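Local coordinates for protein cellulase (glycosyl hydrolase family 5) (Bacteroides ovatus, PDB 3ZMR) that cleaves the beta-1,4-glucan backbone of xyloglucan internally, with retention of the anomeric beta-configuration, to release xyloglucan oligosaccharides, at residues 155-158 with 159-163; 272-275 with 276-279; 424-427 with 428-432. All blocks are in the same frame, centred on the assembly; numbering follows the deposited sequence.

Interaction 1. Residues 155-158 with 159-163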
# COMPACT_ATOMS: atom_id res chain seq x y z
N PRO A 155 22.04 2.06 -9.07
CA PRO A 155 21.72 0.72 -9.49
C PRO A 155 22.13 0.49 -10.93
O PRO A 155 21.98 1.38 -11.78
CB PRO A 155 20.20 0.64 -9.28
CG PRO A 155 19.96 1.57 -8.15
CD PRO A 155 20.88 2.73 -8.46
N ASN A 156 22.64 -0.70 -11.20
CA ASN A 156 23.18 -1.05 -12.50
C ASN A 156 22.73 -2.43 -12.99
O ASN A 156 22.07 -3.20 -12.28
CB ASN A 156 24.70 -0.90 -12.48
CG ASN A 156 25.37 -1.83 -11.49
OD1 ASN A 156 24.87 -2.91 -11.19
ND2 ASN A 156 26.53 -1.44 -11.00
N LYS A 157 23.08 -2.71 -14.24
CA LYS A 157 22.69 -3.96 -14.90
C LYS A 157 23.24 -5.18 -14.15
O LYS A 157 22.52 -6.15 -13.91
CB LYS A 157 23.16 -3.96 -16.38
CG LYS A 157 23.16 -5.28 -17.12
CD LYS A 157 23.63 -5.10 -18.59
CE LYS A 157 23.94 -6.42 -19.28
NZ LYS A 157 25.08 -7.16 -18.66
N VAL A 158 24.50 -5.16 -13.75
CA VAL A 158 25.05 -6.34 -13.10
C VAL A 158 24.39 -6.60 -11.74
O VAL A 158 24.26 -7.77 -11.32
CB VAL A 158 26.60 -6.31 -12.96
CG1 VAL A 158 27.25 -6.33 -14.35
CG2 VAL A 158 27.07 -5.14 -12.14
N LEU A 159 23.97 -5.55 -11.03
CA LEU A 159 23.24 -5.77 -9.78
C LEU A 159 21.92 -6.52 -10.04
O LEU A 159 21.61 -7.50 -9.39
CB LEU A 159 22.92 -4.42 -9.09
CG LEU A 159 22.02 -4.52 -7.85
CD1 LEU A 159 22.68 -5.43 -6.80
CD2 LEU A 159 21.71 -3.12 -7.31
N PHE A 160 21.15 -6.02 -11.00
CA PHE A 160 19.85 -6.66 -11.29
C PHE A 160 20.01 -8.06 -11.82
O PHE A 160 19.22 -8.94 -11.47
CB PHE A 160 19.00 -5.79 -12.22
CG PHE A 160 18.57 -4.49 -11.58
CD1 PHE A 160 17.83 -4.50 -10.39
CD2 PHE A 160 18.91 -3.26 -12.15
CE1 PHE A 160 17.42 -3.32 -9.80
CE2 PHE A 160 18.51 -2.07 -11.54
CZ PHE A 160 17.76 -2.10 -10.38
N GLU A 161 21.04 -8.29 -12.64
CA GLU A 161 21.36 -9.63 -13.10
C GLU A 161 21.74 -10.57 -11.96
O GLU A 161 21.34 -11.73 -11.93
CB GLU A 161 22.46 -9.61 -14.17
CG GLU A 161 21.97 -9.01 -15.47
CD GLU A 161 23.02 -8.89 -16.53
OE1 GLU A 161 24.24 -8.88 -16.20
OE2 GLU A 161 22.61 -8.79 -17.71
N GLY A 162 22.46 -10.04 -10.97
CA GLY A 162 22.84 -10.85 -9.81
C GLY A 162 21.65 -11.21 -8.95
O GLY A 162 21.53 -12.33 -8.44
N ILE A 163 20.74 -10.24 -8.78
CA ILE A 163 19.49 -10.48 -8.04
C ILE A 163 18.69 -11.62 -8.69
O ILE A 163 18.25 -12.57 -8.01
CB ILE A 163 18.67 -9.18 -7.90
CG1 ILE A 163 19.38 -8.21 -6.93
CG2 ILE A 163 17.22 -9.44 -7.47
CD1 ILE A 163 18.82 -6.79 -7.02

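Interaction 2. Residues 272-275 with 276-279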
# COMPACT_ATOMS: atom_id res chain seq x y z
N GLN A 272 -2.47 6.57 19.27
CA GLN A 272 -3.31 5.64 18.52
C GLN A 272 -4.01 6.41 17.37
O GLN A 272 -4.62 7.48 17.59
CB GLN A 272 -4.33 4.91 19.41
CG GLN A 272 -3.72 4.14 20.57
CD GLN A 272 -2.70 3.10 20.12
OE1 GLN A 272 -2.89 2.46 19.09
NE2 GLN A 272 -1.62 2.95 20.87
N PRO A 273 -3.94 5.88 16.13
CA PRO A 273 -4.61 6.65 15.08
C PRO A 273 -6.13 6.70 15.26
O PRO A 273 -6.74 5.80 15.85
CB PRO A 273 -4.25 5.86 13.79
CG PRO A 273 -2.96 5.20 14.15
CD PRO A 273 -3.16 4.77 15.57
N THR A 274 -6.71 7.74 14.69
CA THR A 274 -8.13 8.02 14.83
C THR A 274 -8.88 7.63 13.57
O THR A 274 -8.27 7.37 12.53
CB THR A 274 -8.33 9.52 15.03
OG1 THR A 274 -7.91 10.20 13.83
CG2 THR A 274 -7.53 10.04 16.23
N GLU A 275 -10.21 7.62 13.63
CA GLU A 275 -11.01 7.35 12.45
C GLU A 275 -10.73 8.36 11.32
O GLU A 275 -10.67 7.98 10.13
CB GLU A 275 -12.48 7.21 12.83
CG GLU A 275 -12.80 5.90 13.57
CD GLU A 275 -12.30 4.61 12.89
OE1 GLU A 275 -12.41 4.45 11.64
OE2 GLU A 275 -11.80 3.71 13.60
N GLU A 276 -10.49 9.62 11.69
CA GLU A 276 -10.07 10.64 10.73
C GLU A 276 -8.77 10.22 10.01
O GLU A 276 -8.67 10.30 8.78
CB GLU A 276 -9.88 12.00 11.42
CG GLU A 276 -9.24 13.05 10.56
CD GLU A 276 -8.98 14.36 11.28
OE1 GLU A 276 -8.86 14.36 12.51
OE2 GLU A 276 -8.84 15.40 10.60
N ASN A 277 -7.78 9.78 10.79
CA ASN A 277 -6.52 9.36 10.21
C ASN A 277 -6.69 8.21 9.20
O ASN A 277 -6.11 8.23 8.09
CB ASN A 277 -5.52 8.91 11.25
CG ASN A 277 -5.14 9.98 12.27
OD1 ASN A 277 -4.87 9.61 13.42
ND2 ASN A 277 -5.05 11.27 11.89
N TYR A 278 -7.47 7.19 9.56
CA TYR A 278 -7.73 6.08 8.62
C TYR A 278 -8.49 6.51 7.37
O TYR A 278 -8.20 6.07 6.26
CB TYR A 278 -8.40 4.90 9.31
CG TYR A 278 -7.58 4.27 10.40
CD1 TYR A 278 -6.34 3.70 10.15
CD2 TYR A 278 -8.05 4.27 11.71
CE1 TYR A 278 -5.60 3.13 11.16
CE2 TYR A 278 -7.32 3.69 12.74
CZ TYR A 278 -6.07 3.14 12.46
OH TYR A 278 -5.31 2.53 13.44
N ARG A 279 -9.47 7.39 7.55
CA ARG A 279 -10.23 7.90 6.42
C ARG A 279 -9.35 8.65 5.43
O ARG A 279 -9.43 8.42 4.20
CB ARG A 279 -11.41 8.78 6.91
CG ARG A 279 -12.20 9.41 5.77
CD ARG A 279 -13.52 10.02 6.24
NE ARG A 279 -13.34 10.85 7.43
CZ ARG A 279 -12.75 12.04 7.46
NH1 ARG A 279 -12.30 12.61 6.34
NH2 ARG A 279 -12.63 12.69 8.62
O HOH W 1 -6.28 3.08 15.92
O HOH W 2 -7.74 12.73 14.16

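Interaction 3. Residues 424-427 with 428-432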
# COMPACT_ATOMS: atom_id res chain seq x y z
N VAL A 424 10.05 -15.96 5.80
CA VAL A 424 9.84 -16.34 4.40
C VAL A 424 8.90 -17.54 4.30
O VAL A 424 7.92 -17.52 3.58
CB VAL A 424 11.15 -16.56 3.61
CG1 VAL A 424 10.88 -17.14 2.22
CG2 VAL A 424 11.86 -15.23 3.48
N LYS A 425 9.20 -18.60 5.05
CA LYS A 425 8.33 -19.80 5.02
C LYS A 425 6.91 -19.46 5.46
O LYS A 425 5.94 -20.00 4.91
CB LYS A 425 8.93 -20.98 5.83
CG LYS A 425 8.51 -21.17 7.26
CD LYS A 425 9.18 -22.43 7.84
CE LYS A 425 8.71 -22.73 9.25
NZ LYS A 425 9.53 -23.81 9.88
N THR A 426 6.76 -18.59 6.46
CA THR A 426 5.44 -18.21 6.92
C THR A 426 4.70 -17.40 5.86
O THR A 426 3.50 -17.58 5.62
CB THR A 426 5.54 -17.44 8.25
OG1 THR A 426 6.20 -18.27 9.20
CG2 THR A 426 4.16 -17.09 8.82
N CYS A 427 5.40 -16.53 5.18
CA CYS A 427 4.80 -15.82 4.04
C CYS A 427 4.33 -16.78 2.94
O CYS A 427 3.20 -16.68 2.45
CB CYS A 427 5.78 -14.80 3.45
SG CYS A 427 6.05 -13.32 4.46
N VAL A 428 5.19 -17.71 2.55
CA VAL A 428 4.84 -18.72 1.54
C VAL A 428 3.57 -19.50 1.94
O VAL A 428 2.63 -19.64 1.12
CB VAL A 428 5.98 -19.72 1.25
CG1 VAL A 428 5.49 -20.84 0.31
CG2 VAL A 428 7.19 -18.99 0.69
N LYS A 429 3.51 -19.94 3.19
CA LYS A 429 2.36 -20.70 3.70
C LYS A 429 1.07 -19.90 3.55
O LYS A 429 0.02 -20.45 3.29
CB LYS A 429 2.58 -21.09 5.18
CG LYS A 429 1.50 -21.96 5.80
CD LYS A 429 1.79 -22.30 7.27
CE LYS A 429 0.60 -22.97 7.94
NZ LYS A 429 -0.49 -22.01 8.28
N ASN A 430 1.19 -18.59 3.72
CA ASN A 430 0.06 -17.67 3.73
C ASN A 430 -0.17 -16.95 2.40
O ASN A 430 -1.02 -16.04 2.31
CB ASN A 430 0.22 -16.70 4.89
CG ASN A 430 -0.15 -17.35 6.20
OD1 ASN A 430 -1.32 -17.57 6.45
ND2 ASN A 430 0.85 -17.70 7.01
N LYS A 431 0.57 -17.35 1.38
CA LYS A 431 0.46 -16.82 0.01
C LYS A 431 0.84 -15.34 -0.09
O LYS A 431 0.36 -14.64 -0.97
CB LYS A 431 -0.93 -17.11 -0.58
CG LYS A 431 -1.31 -18.60 -0.57
CD LYS A 431 -2.57 -18.85 -1.39
CE LYS A 431 -2.96 -20.32 -1.49
NZ LYS A 431 -3.07 -20.92 -0.14
N LEU A 432 1.70 -14.87 0.82
CA LEU A 432 2.22 -13.50 0.84
C LEU A 432 3.54 -13.45 0.09
O LEU A 432 4.31 -14.42 0.09
CB LEU A 432 2.45 -13.03 2.28
CG LEU A 432 1.39 -13.42 3.31
CD1 LEU A 432 1.84 -12.96 4.68
CD2 LEU A 432 0.01 -12.86 2.95

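Interaction 1. Residues 155-158 with 159-163
L159 donates its backbone N-H to the side-chain carbonyl of N156, with N to OD1 at 2.8 Å and the donor almost in line with the amide C=O (168°). The turn of N156 about CA-CB makes this possible: CG sits between the backbone N and the carbonyl carbon (chi1 62°), which swings OD1 back over the first helical turn and close to L159 CB. The other end of the same amide, ND2, is held by the carbonyl of T449. F160 follows, its N-H donating to N156 O in the plane of that carbonyl, while its ring lies alongside the start of the helix, with CZ 3.8 Å from P155 CB. The ring also packs on V171 and I173 of a barrel strand and on A203 and A204 of helix 191-206. E161 pairs with K157 one turn back. K157 bends only at its last torsion (chi4 -64°), bringing NZ to 3.1 Å from both OE1 and OE2 of E161 in a salt bridge whose two hydrogen bonds are weak. G162 continues the backbone pattern, its N donating to V158 O. The bond from L159 N to N156 OD1 makes N156 an asparagine N-cap, here at the start of helix 157-165 of the TIM barrel.

Interaction 2. Residues 272-275 with 276-279
Y278 lays the phenol end of its ring against P273, CZ lying 3.5 Å from the proline CB, and the two side chains meet at a slant. Its CG is anti to the carbonyl carbon (chi1 -62°), which carries the ring back past the start of the helix, to the proline. A water in the plane of the ring, at its edge, joins Y278 OH to P273 O, to which it donates, so the tyrosine is tied to the loop by a water bridge as well as by apolar packing. H319 stacks with the tyrosine ring and Y309 meets it edge-to-face. Beside this pair, T274 and N277 form a capping box at the first turn of helix 275-293, in the loop-to-helix passage that follows barrel strand 255-258. N277 N donates to T274 OG1 at 3.1 Å, and T274 N returns a bond to N277 OD1 at 2.9 Å. The return bond is nearly straight at its hydrogen (167°), yet its donor stands 41° above the plane of the side-chain carbonyl rather than on a lone pair. N277 ND2 is held by P225 O, so both ends of the amide are engaged and its rotation is fixed. A second water links T274 OG1 to E276 OE1, 2.6 Å from each, while E276 OE2 accepts from D227 N. R279 NH1 forms a salt bridge with D227 OD1, at the start of helix 227-248.

Interaction 3. Residues 424-427 with 428-432
N430 folds its side chain back on T426, and its course shows how a helix end can be finished. CB lies 3.5 Å from T426 O; CG, anti to the carbonyl carbon (chi1 -77°), then carries the amide alongside the threonine, the two side chains pointing the same way. At the tip, ND2 donates to T426 O at 3.0 Å, with that oxygen close to the amide plane, and makes a second, weak hydrogen bond to E375 OE1 of helix 371-379; it also rests 3.8 Å from T426 CG2. The backbone N of N430 also reaches T426 O, at 3.2 Å and with a more bent bond (137° at the hydrogen), from the opposite face of the carbonyl, so two donors of one residue grip a single acceptor. An alanine at N430 would lose the amide, and T426 O would probably be left with the bent backbone bond as its remaining donor from this residue. Beyond it, K431, with positive phi, is the C-prime residue of a Schellman motif: L432 N donates to C427 O at 2.9 Å, and K431 N to V428 O at 3.1 Å. The turn also sets L432 CB 3.9 Å from C427 CB. Helix 406-429 thus ends just before barrel strand 433-436 in a beta-alpha-beta unit, with C427 on I393 and L432 on V391 of strand 391-396, T426 against helix 371-379, and V424 and V428 on L466 of helix 456-471.

Overall arrangement
All three contacts lie at helix ends of the one catalytic TIM barrel, yet on different helices: interactions 1 and 2 open theirs, interaction 3 closes one. None touches another; interactions 1 and 2 stand on opposite sides of the chain's centre, their own centres about 40 Å apart, while interactions 1 and 3 come within about 13 Å at their nearest atoms. Each is partly buried, mixing core-facing residues with exposed ones. At the starts, side-chain oxygens accept from backbone N-H groups; at the end, a side-chain amide N-H and the backbone N-H groups of a Schellman motif serve backbone carbonyls. Interactions 1 and 3 both send apolar side chains onto barrel strands, 170-173 and 391-396; interaction 1 adds a surface ion pair, interaction 2 bridging waters.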